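Local coordinates for ABC transporter substrate-binding protein (Bradyrhizobium japonicum, PDB 4I1D) that probably captures small solutes, polyamines being the usual suggestion for its family, in the periplasm for an ABC transporter, and is found here with D-malate bound, at residues 6-11 / 55-60; 102-107 / 226-231; 264-269 / 286-291. All coordinates share one frame; numbering follows the deposited sequence.

Interaction 1. Residues 6-11 / 55-60; sequences TFVSQG and PIWDVV
The parallel pairing of strands 4-9 and 59-63, part of the sheet of a type 2 periplasmic binding fold, sets F7 beside V59 and V8 beside V60. V8 N donates to V59 O at 2.8 Å. T6 O takes two backbone donors, V59 N and D58 N, each at 3.1 Å. The second of these draws in the loop just ahead of the strand. T6 N bonds D58 OD2 at 2.9 Å, on the anti lone pair of that oxygen. D58 OD1 accepts from N241 N.

V8 and W57 carry the side-chain contact. V8 CG2 sits over one face of the indole, 3.3 Å from the centroid of the five-membered ring and 9° off the normal. The methyl carbon thus sits almost directly above the centre of the five-membered ring, in a close CH-pi contact, and the two side chains cross at about a right angle. T6 CG2 approaches W57 CD1 obliquely at 3.8 Å. W57 NE1 bonds D37 OD2, which fixes the turn of the ring. An alanine in place of W57 would probably leave V8 CG2 without the ring it rests on and D37 without the indole N-H.

On the opposite face of the sheet, F7 CD1 meets V59 CG1 at 3.8 Å, again obliquely. F248 of helix 242-252 packs against both F7 and V59, while V60, on the V8 face, touches I46 of helix 43-51.

The pairing thus joins two strands with helices packed on both sides, 242-252 on one and 43-51 on the other. The acid of D58 is gripped by backbone N-H groups at both oxygens, which would probably stabilise its negative charge.

Interaction 2. Residues 102-107 / 226-231; sequences YEFYSS and GILQST
F104 pairs with S230 and Y105 with Q229 where strands 100-112 and 219-235 run antiparallel. Residues 102-107 and 226-231 lie 148° apart in direction. Backbone bonds come first. Y105 N donates to Q229 O at 2.9 Å, and Q229 N to Y105 O at 2.8 Å. S107 and I227 do the same. At the other end Y102 N reaches T231 O at 2.8 Å, and T231 N reaches E103 O. Two residues, Y102 and E103, stand opposite the single T231, which makes a classic beta bulge.

Ring contacts follow. Q229 CB lies over one face of the Y105 ring, 4.0 Å from its centroid, and T231 N is in plane at the ring edge. The CG of Y105 lies between backbone N and carbonyl carbon (chi1 60°), and the ring end comes nearer 226-231. The OH of Y105 bonds a glycerol, and W205 meets the ring edge-to-face. S230 CB covers one face of F104, also 4.0 Å from the centroid. An apolar side-chain contact, L228 CD1 to F104 CB at 4.0 Å, lies beside it.

E103 and T231 make a polar side-chain contact. E103 OE1 and T231 OG1 are 2.5 Å apart, a short distance. T231 OG1 also bonds D61 OD1. S230 OG bonds T64 OG1.

The strands pass close to the middle of the chain, consistent with the crossing strands that join the lobes of this fold. Y105 is about 9 Å, side chain to side chain, from R208, which binds malate. The carboxylates of E103 and D61 meet at the same hydroxyl, so their mutual repulsion would probably be less if one of them were protonated.

Interaction 3. Residues 264-269 / 286-291; sequences HIDYGP and AQLPSE. With SO4 (sulfate ion), chain J.
D266 and Q287 meet through two acceptors: D266 OD1 lies 2.9 Å from Q287 O. This pair is not a hydrogen bond. The CG of D266 is anti to the backbone N (chi1 -166°), beside the carbonyl carbon, and the end of the side chain comes nearer Q287. Each group has help nearby. D266 OD2 takes N206 ND2, Q287 O takes Y223 OH, and R284 offers OD1 a long, weak ion pair.

Next to them, L288 CD2 reaches Y267 O at 3.6 Å. The P289 ring lays CD against D266 O at 3.5 Å. The CB of Y267 points away from this side, and its ring packs on Y105.

S290 CB points toward G268. S290 OG is 3.3 Å from G268 CA. A beta carbon modelled on G268 would fall 1.9 Å from that OG, so glycine suits the site. P289 and S290 fill the middle of a type I turn, L288 to E291. D266 centres an inverse gamma turn, and its N gives a weak bond to a sulfate, probably from the crystallisation liquor.

No hydrogen bond links these two turns. Their packing buries S290 OG without a partner in the model. The repulsion between D266 OD1 and Q287 O is probably eased by the separate donors to each group.

Overall arrangement
All three contacts reach the same mixed sheet and are largely buried, but they differ in depth. Interaction 2 is the core, its centre about 4 Å from that of the chain. Interactions 3 and 1 lie further out, at about 12 and 17 Å. Strand 100-112 connects interactions 2 and 3: F104 N and G268 O are 2.8 Å apart, a probable hydrogen bond. Interaction 1 reaches interaction 2 through F7 CZ and Y102 OH, 3.8 Å apart, and strands 59-63 and 219-235 are neighbours. Interactions 1 and 2 rest on backbone pairing, parallel and antiparallel respectively. Interaction 3 joins two turns by packing, with exposed Q287 at its margin.

Interaction 1. Residues 6-11 / 55-60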
loop_
_atom_site.group_PDB
_atom_site.type_symbol
_atom_site.label_atom_id
_atom_site.label_comp_id
_atom_site.label_asym_id
_atom_site.label_seq_id
_atom_site.Cartn_x
_atom_site.Cartn_y
_atom_site.Cartn_z
ATOM N N THR A 6 35.378 13.022 -20.040
ATOM C CA THR A 6 34.946 11.819 -19.354
ATOM C C THR A 6 34.165 10.968 -20.347
ATOM O O THR A 6 33.170 11.418 -20.926
ATOM C CB THR A 6 34.097 12.124 -18.115
ATOM O OG1 THR A 6 34.914 12.761 -17.131
ATOM C CG2 THR A 6 33.542 10.834 -17.521
ATOM N N PHE A 7 34.658 9.753 -20.555
ATOM C CA PHE A 7 34.086 8.799 -21.494
ATOM C C PHE A 7 33.338 7.716 -20.710
ATOM O O PHE A 7 33.880 7.149 -19.764
ATOM C CB PHE A 7 35.216 8.170 -22.305
ATOM C CG PHE A 7 34.771 7.058 -23.201
ATOM C CD1 PHE A 7 34.329 7.325 -24.489
ATOM C CD2 PHE A 7 34.788 5.746 -22.760
ATOM C CE1 PHE A 7 33.919 6.300 -25.322
ATOM C CE2 PHE A 7 34.373 4.710 -23.584
ATOM C CZ PHE A 7 33.935 4.987 -24.868
ATOM N N VAL A 8 32.106 7.417 -21.107
ATOM C CA VAL A 8 31.284 6.470 -20.361
ATOM C C VAL A 8 30.830 5.289 -21.226
ATOM O O VAL A 8 30.258 5.483 -22.294
ATOM C CB VAL A 8 30.033 7.174 -19.795
ATOM C CG1 VAL A 8 29.198 6.205 -18.979
ATOM C CG2 VAL A 8 30.445 8.394 -18.969
ATOM N N SER A 9 31.072 4.069 -20.752
ATOM C CA SER A 9 30.621 2.865 -21.448
ATOM C C SER A 9 30.075 1.848 -20.437
ATOM O O SER A 9 29.650 2.228 -19.346
ATOM C CB SER A 9 31.755 2.268 -22.302
ATOM O OG SER A 9 31.302 1.170 -23.086
ATOM N N GLN A 10 30.091 0.561 -20.789
ATOM C CA GLN A 10 29.398 -0.452 -19.987
ATOM C C GLN A 10 30.305 -1.281 -19.077
ATOM O O GLN A 10 29.844 -2.223 -18.429
ATOM C CB GLN A 10 28.557 -1.378 -20.876
ATOM C CG GLN A 10 27.127 -0.916 -21.103
ATOM C CD GLN A 10 26.843 -0.579 -22.558
ATOM O OE1 GLN A 10 27.512 0.269 -23.153
ATOM N NE2 GLN A 10 25.847 -1.247 -23.139
ATOM N N GLY A 11 31.585 -0.929 -19.024
ATOM C CA GLY A 11 32.518 -1.565 -18.107
ATOM C C GLY A 11 32.912 -2.976 -18.508
ATOM O O GLY A 11 32.671 -3.392 -19.639
ATOM N N PRO A 55 26.382 18.890 -17.062
ATOM C CA PRO A 55 26.695 17.458 -17.129
ATOM C C PRO A 55 28.117 17.173 -16.651
ATOM O O PRO A 55 29.010 17.973 -16.928
ATOM C CB PRO A 55 26.618 17.152 -18.625
ATOM C CG PRO A 55 25.920 18.334 -19.251
ATOM C CD PRO A 55 26.210 19.494 -18.394
ATOM N N ILE A 56 28.333 16.058 -15.958
ATOM C CA ILE A 56 29.702 15.635 -15.641
ATOM C C ILE A 56 30.298 14.744 -16.742
ATOM O O ILE A 56 31.512 14.650 -16.861
ATOM C CB ILE A 56 29.813 14.896 -14.281
ATOM C CG1 ILE A 56 28.910 13.660 -14.261
ATOM C CG2 ILE A 56 29.484 15.826 -13.121
ATOM C CD1 ILE A 56 28.927 12.927 -12.938
ATOM N N TRP A 57 29.447 14.095 -17.544
ATOM C CA TRP A 57 29.928 13.232 -18.635
ATOM C C TRP A 57 30.043 14.006 -19.944
ATOM O O TRP A 57 29.248 14.915 -20.199
ATOM C CB TRP A 57 28.974 12.055 -18.855
ATOM C CG TRP A 57 28.907 11.076 -17.724
ATOM C CD1 TRP A 57 29.845 10.874 -16.742
ATOM C CD2 TRP A 57 27.837 10.168 -17.452
ATOM N NE1 TRP A 57 29.419 9.888 -15.883
ATOM C CE2 TRP A 57 28.188 9.442 -16.292
ATOM C CE3 TRP A 57 26.612 9.896 -18.077
ATOM C CZ2 TRP A 57 27.361 8.458 -15.748
ATOM C CZ3 TRP A 57 25.792 8.927 -17.530
ATOM C CH2 TRP A 57 26.170 8.219 -16.378
ATOM N N ASP A 58 31.019 13.646 -20.775
ATOM C CA ASP A 58 31.163 14.259 -22.105
ATOM C C ASP A 58 30.683 13.321 -23.209
ATOM O O ASP A 58 29.782 13.645 -23.995
ATOM C CB ASP A 58 32.621 14.641 -22.375
ATOM C CG ASP A 58 33.125 15.743 -21.443
ATOM O OD1 ASP A 58 32.595 16.872 -21.524
ATOM O OD2 ASP A 58 34.056 15.492 -20.640
ATOM N N VAL A 59 31.302 12.151 -23.261
ATOM C CA VAL A 59 31.067 11.216 -24.338
ATOM C C VAL A 59 30.499 9.921 -23.777
ATOM O O VAL A 59 31.032 9.362 -22.822
ATOM C CB VAL A 59 32.358 10.926 -25.118
ATOM C CG1 VAL A 59 32.103 9.896 -26.199
ATOM C CG2 VAL A 59 32.918 12.215 -25.717
ATOM N N VAL A 60 29.413 9.462 -24.385
ATOM C CA VAL A 60 28.745 8.239 -23.979
ATOM C C VAL A 60 28.690 7.234 -25.123
ATOM O O VAL A 60 28.365 7.578 -26.257
ATOM C CB VAL A 60 27.318 8.529 -23.485
ATOM C CG1 VAL A 60 26.567 7.238 -23.237
ATOM C CG2 VAL A 60 27.382 9.370 -22.212
#

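Interaction 2. Residues 102-107 / 226-231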
loop_
_atom_site.group_PDB
_atom_site.type_symbol
_atom_site.label_atom_id
_atom_site.label_comp_id
_atom_site.label_asym_id
_atom_site.label_seq_id
_atom_site.Cartn_x
_atom_site.Cartn_y
_atom_site.Cartn_z
ATOM N N TYR A 102 30.110 2.652 -33.398
ATOM C CA TYR A 102 31.343 2.467 -32.630
ATOM C C TYR A 102 31.826 1.013 -32.643
ATOM O O TYR A 102 33.012 0.755 -32.800
ATOM C CB TYR A 102 31.114 2.973 -31.212
ATOM C CG TYR A 102 32.302 2.923 -30.272
ATOM C CD1 TYR A 102 33.497 3.564 -30.581
ATOM C CD2 TYR A 102 32.197 2.282 -29.040
ATOM C CE1 TYR A 102 34.566 3.533 -29.699
ATOM C CE2 TYR A 102 33.247 2.238 -28.163
ATOM C CZ TYR A 102 34.431 2.868 -28.490
ATOM O OH TYR A 102 35.471 2.830 -27.596
ATOM N N GLU A 103 30.893 0.073 -32.500
ATOM C CA GLU A 103 31.198 -1.350 -32.571
ATOM C C GLU A 103 29.920 -2.167 -32.800
ATOM O O GLU A 103 28.826 -1.746 -32.415
ATOM C CB GLU A 103 31.875 -1.798 -31.276
ATOM C CG GLU A 103 31.070 -1.466 -30.030
ATOM C CD GLU A 103 29.999 -2.516 -29.699
ATOM O OE1 GLU A 103 29.023 -2.175 -28.999
ATOM O OE2 GLU A 103 30.133 -3.685 -30.117
ATOM N N PHE A 104 30.058 -3.336 -33.420
ATOM C CA PHE A 104 28.915 -4.208 -33.655
ATOM C C PHE A 104 28.984 -5.453 -32.784
ATOM O O PHE A 104 30.059 -6.042 -32.624
ATOM C CB PHE A 104 28.855 -4.625 -35.114
ATOM C CG PHE A 104 28.451 -3.528 -36.037
ATOM C CD1 PHE A 104 29.404 -2.693 -36.590
ATOM C CD2 PHE A 104 27.114 -3.337 -36.365
ATOM C CE1 PHE A 104 29.035 -1.680 -37.457
ATOM C CE2 PHE A 104 26.735 -2.323 -37.221
ATOM C CZ PHE A 104 27.698 -1.486 -37.768
ATOM N N TYR A 105 27.837 -5.832 -32.215
ATOM C CA TYR A 105 27.694 -7.079 -31.467
ATOM C C TYR A 105 26.435 -7.799 -31.903
ATOM O O TYR A 105 25.564 -7.197 -32.529
ATOM C CB TYR A 105 27.626 -6.811 -29.966
ATOM C CG TYR A 105 26.473 -5.935 -29.510
ATOM C CD1 TYR A 105 25.356 -6.479 -28.887
ATOM C CD2 TYR A 105 26.513 -4.564 -29.680
ATOM C CE1 TYR A 105 24.309 -5.667 -28.442
ATOM C CE2 TYR A 105 25.474 -3.751 -29.249
ATOM C CZ TYR A 105 24.380 -4.304 -28.628
ATOM O OH TYR A 105 23.365 -3.475 -28.202
ATOM N N SER A 106 26.328 -9.078 -31.556
ATOM C CA SER A 106 25.160 -9.864 -31.935
ATOM C C SER A 106 24.493 -10.531 -30.743
ATOM O O SER A 106 25.162 -10.938 -29.790
ATOM C CB SER A 106 25.541 -10.930 -32.959
ATOM O OG SER A 106 26.119 -10.344 -34.111
ATOM N N SER A 107 23.166 -10.632 -30.809
ATOM C CA SER A 107 22.430 -11.551 -29.955
ATOM C C SER A 107 22.326 -12.840 -30.749
ATOM O O SER A 107 21.842 -12.829 -31.866
ATOM C CB SER A 107 21.035 -11.013 -29.640
ATOM O OG SER A 107 21.119 -9.853 -28.824
ATOM N N GLY A 226 21.221 -14.603 -36.233
ATOM C CA GLY A 226 21.601 -13.725 -35.142
ATOM C C GLY A 226 21.003 -12.354 -35.378
ATOM O O GLY A 226 20.660 -12.011 -36.509
ATOM N N ILE A 227 20.849 -11.576 -34.313
ATOM C CA ILE A 227 20.422 -10.190 -34.447
ATOM C C ILE A 227 21.643 -9.259 -34.327
ATOM O O ILE A 227 22.259 -9.140 -33.259
ATOM C CB ILE A 227 19.352 -9.813 -33.408
ATOM C CG1 ILE A 227 18.115 -10.703 -33.554
ATOM C CG2 ILE A 227 18.967 -8.355 -33.566
ATOM C CD1 ILE A 227 18.274 -12.059 -32.925
ATOM N N LEU A 228 21.992 -8.619 -35.440
ATOM C CA LEU A 228 23.191 -7.785 -35.513
ATOM C C LEU A 228 22.886 -6.370 -35.031
ATOM O O LEU A 228 22.001 -5.693 -35.567
ATOM C CB LEU A 228 23.736 -7.752 -36.940
ATOM C CG LEU A 228 24.990 -6.905 -37.147
ATOM C CD1 LEU A 228 26.101 -7.291 -36.150
ATOM C CD2 LEU A 228 25.457 -7.053 -38.574
ATOM N N GLN A 229 23.621 -5.935 -34.016
ATOM C CA GLN A 229 23.348 -4.666 -33.360
ATOM C C GLN A 229 24.624 -3.853 -33.208
ATOM O O GLN A 229 25.708 -4.332 -33.541
ATOM C CB GLN A 229 22.732 -4.927 -31.990
ATOM C CG GLN A 229 21.419 -5.701 -32.065
ATOM C CD GLN A 229 21.112 -6.429 -30.764
ATOM O OE1 GLN A 229 21.182 -7.665 -30.688
ATOM N NE2 GLN A 229 20.783 -5.668 -29.734
ATOM N N SER A 230 24.499 -2.629 -32.695
ATOM C CA SER A 230 25.663 -1.769 -32.521
ATOM C C SER A 230 25.472 -0.740 -31.416
ATOM O O SER A 230 24.346 -0.333 -31.112
ATOM C CB SER A 230 25.951 -1.020 -33.825
ATOM O OG SER A 230 24.952 -0.036 -34.057
ATOM N N THR A 231 26.580 -0.298 -30.829
ATOM C CA THR A 231 26.559 0.930 -30.036
ATOM C C THR A 231 27.197 2.061 -30.843
ATOM O O THR A 231 27.927 1.820 -31.821
ATOM C CB THR A 231 27.284 0.784 -28.679
ATOM O OG1 THR A 231 28.623 0.332 -28.901
ATOM C CG2 THR A 231 26.544 -0.216 -27.769
#

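Interaction 3. Residues 264-269 / 286-291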
loop_
_atom_site.group_PDB
_atom_site.type_symbol
_atom_site.label_atom_id
_atom_site.label_comp_id
_atom_site.label_asym_id
_atom_site.label_seq_id
_atom_site.Cartn_x
_atom_site.Cartn_y
_atom_site.Cartn_z
ATOM N N HIS A 264 40.949 -7.663 -29.364
ATOM C CA HIS A 264 40.887 -7.790 -27.913
ATOM C C HIS A 264 39.541 -8.293 -27.415
ATOM O O HIS A 264 39.391 -8.675 -26.252
ATOM C CB HIS A 264 41.266 -6.460 -27.255
ATOM C CG HIS A 264 42.706 -6.094 -27.463
ATOM N ND1 HIS A 264 43.106 -5.084 -28.309
ATOM C CD2 HIS A 264 43.841 -6.639 -26.962
ATOM C CE1 HIS A 264 44.427 -5.009 -28.310
ATOM N NE2 HIS A 264 44.897 -5.941 -27.501
ATOM N N ILE A 265 38.565 -8.306 -28.310
ATOM C CA ILE A 265 37.236 -8.765 -27.959
ATOM C C ILE A 265 36.460 -9.090 -29.226
ATOM O O ILE A 265 36.722 -8.523 -30.286
ATOM C CB ILE A 265 36.494 -7.728 -27.088
ATOM C CG1 ILE A 265 35.302 -8.377 -26.377
ATOM C CG2 ILE A 265 36.104 -6.492 -27.916
ATOM C CD1 ILE A 265 34.674 -7.496 -25.326
ATOM N N ASP A 266 35.524 -10.021 -29.101
ATOM C CA ASP A 266 34.778 -10.563 -30.231
ATOM C C ASP A 266 33.668 -9.628 -30.740
ATOM O O ASP A 266 32.537 -10.061 -30.970
ATOM C CB ASP A 266 34.181 -11.918 -29.828
ATOM C CG ASP A 266 33.672 -12.705 -31.015
ATOM O OD1 ASP A 266 34.275 -12.575 -32.105
ATOM O OD2 ASP A 266 32.673 -13.448 -30.859
ATOM N N TYR A 267 33.982 -8.348 -30.906
ATOM C CA TYR A 267 33.010 -7.410 -31.455
ATOM C C TYR A 267 33.559 -6.822 -32.738
ATOM O O TYR A 267 34.770 -6.812 -32.947
ATOM C CB TYR A 267 32.663 -6.322 -30.439
ATOM C CG TYR A 267 31.960 -6.887 -29.222
ATOM C CD1 TYR A 267 31.026 -7.905 -29.356
ATOM C CD2 TYR A 267 32.245 -6.426 -27.934
ATOM C CE1 TYR A 267 30.377 -8.448 -28.246
ATOM C CE2 TYR A 267 31.597 -6.969 -26.810
ATOM C CZ TYR A 267 30.664 -7.980 -26.979
ATOM O OH TYR A 267 30.008 -8.529 -25.891
ATOM N N GLY A 268 32.668 -6.364 -33.609
ATOM C CA GLY A 268 33.068 -5.839 -34.900
ATOM C C GLY A 268 33.314 -4.348 -34.827
ATOM O O GLY A 268 32.746 -3.669 -33.969
ATOM N N PRO A 269 34.159 -3.826 -35.729
ATOM C CA PRO A 269 34.444 -2.386 -35.720
ATOM C C PRO A 269 33.254 -1.578 -36.244
ATOM O O PRO A 269 32.678 -1.945 -37.270
ATOM C CB PRO A 269 35.650 -2.260 -36.671
ATOM C CG PRO A 269 35.487 -3.387 -37.638
ATOM C CD PRO A 269 34.789 -4.517 -36.869
ATOM N N ALA A 286 36.749 -13.702 -39.471
ATOM C CA ALA A 286 35.718 -14.712 -39.702
ATOM C C ALA A 286 34.873 -14.998 -38.461
ATOM O O ALA A 286 33.853 -15.691 -38.547
ATOM C CB ALA A 286 36.353 -16.006 -40.221
ATOM N N GLN A 287 35.302 -14.467 -37.316
ATOM C CA GLN A 287 34.630 -14.718 -36.045
ATOM C C GLN A 287 33.818 -13.519 -35.585
ATOM O O GLN A 287 33.166 -13.571 -34.540
ATOM C CB GLN A 287 35.650 -15.092 -34.966
ATOM C CG GLN A 287 36.382 -16.404 -35.245
ATOM C CD GLN A 287 37.620 -16.593 -34.385
ATOM O OE1 GLN A 287 38.144 -15.638 -33.802
ATOM N NE2 GLN A 287 38.100 -17.831 -34.305
ATOM N N LEU A 288 33.853 -12.443 -36.365
ATOM C CA LEU A 288 33.273 -11.177 -35.921
ATOM C C LEU A 288 31.844 -11.014 -36.405
ATOM O O LEU A 288 31.491 -11.497 -37.482
ATOM C CB LEU A 288 34.129 -9.988 -36.380
ATOM C CG LEU A 288 35.603 -9.987 -35.961
ATOM C CD1 LEU A 288 36.332 -8.807 -36.571
ATOM C CD2 LEU A 288 35.752 -9.977 -34.454
ATOM N N PRO A 289 31.013 -10.330 -35.603
ATOM C CA PRO A 289 29.584 -10.125 -35.901
ATOM C C PRO A 289 29.326 -9.377 -37.210
ATOM O O PRO A 289 28.386 -9.718 -37.923
ATOM C CB PRO A 289 29.089 -9.296 -34.707
ATOM C CG PRO A 289 30.058 -9.668 -33.568
ATOM C CD PRO A 289 31.391 -9.811 -34.274
ATOM N N SER A 290 30.150 -8.387 -37.532
ATOM C CA SER A 290 29.916 -7.562 -38.717
ATOM C C SER A 290 30.763 -7.929 -39.934
ATOM O O SER A 290 30.775 -7.201 -40.933
ATOM C CB SER A 290 30.120 -6.086 -38.383
ATOM O OG SER A 290 31.369 -5.880 -37.746
ATOM N N GLU A 291 31.482 -9.042 -39.855
ATOM C CA GLU A 291 32.195 -9.535 -41.026
ATOM C C GLU A 291 31.134 -9.869 -42.073
ATOM O O GLU A 291 30.123 -10.503 -41.755
ATOM C CB GLU A 291 33.030 -10.765 -40.674
ATOM C CG GLU A 291 33.988 -11.214 -41.777
ATOM C CD GLU A 291 33.622 -12.570 -42.354
ATOM O OE1 GLU A 291 34.455 -13.157 -43.080
ATOM O OE2 GLU A 291 32.501 -13.051 -42.084
HETATM S S SO4 J . 37.087 -13.052 -27.494
HETATM O O1 SO4 J . 38.304 -12.291 -27.771
HETATM O O2 SO4 J . 35.949 -12.142 -27.404
HETATM O O3 SO4 J . 36.870 -14.010 -28.576
HETATM O O4 SO4 J . 37.223 -13.766 -26.225
#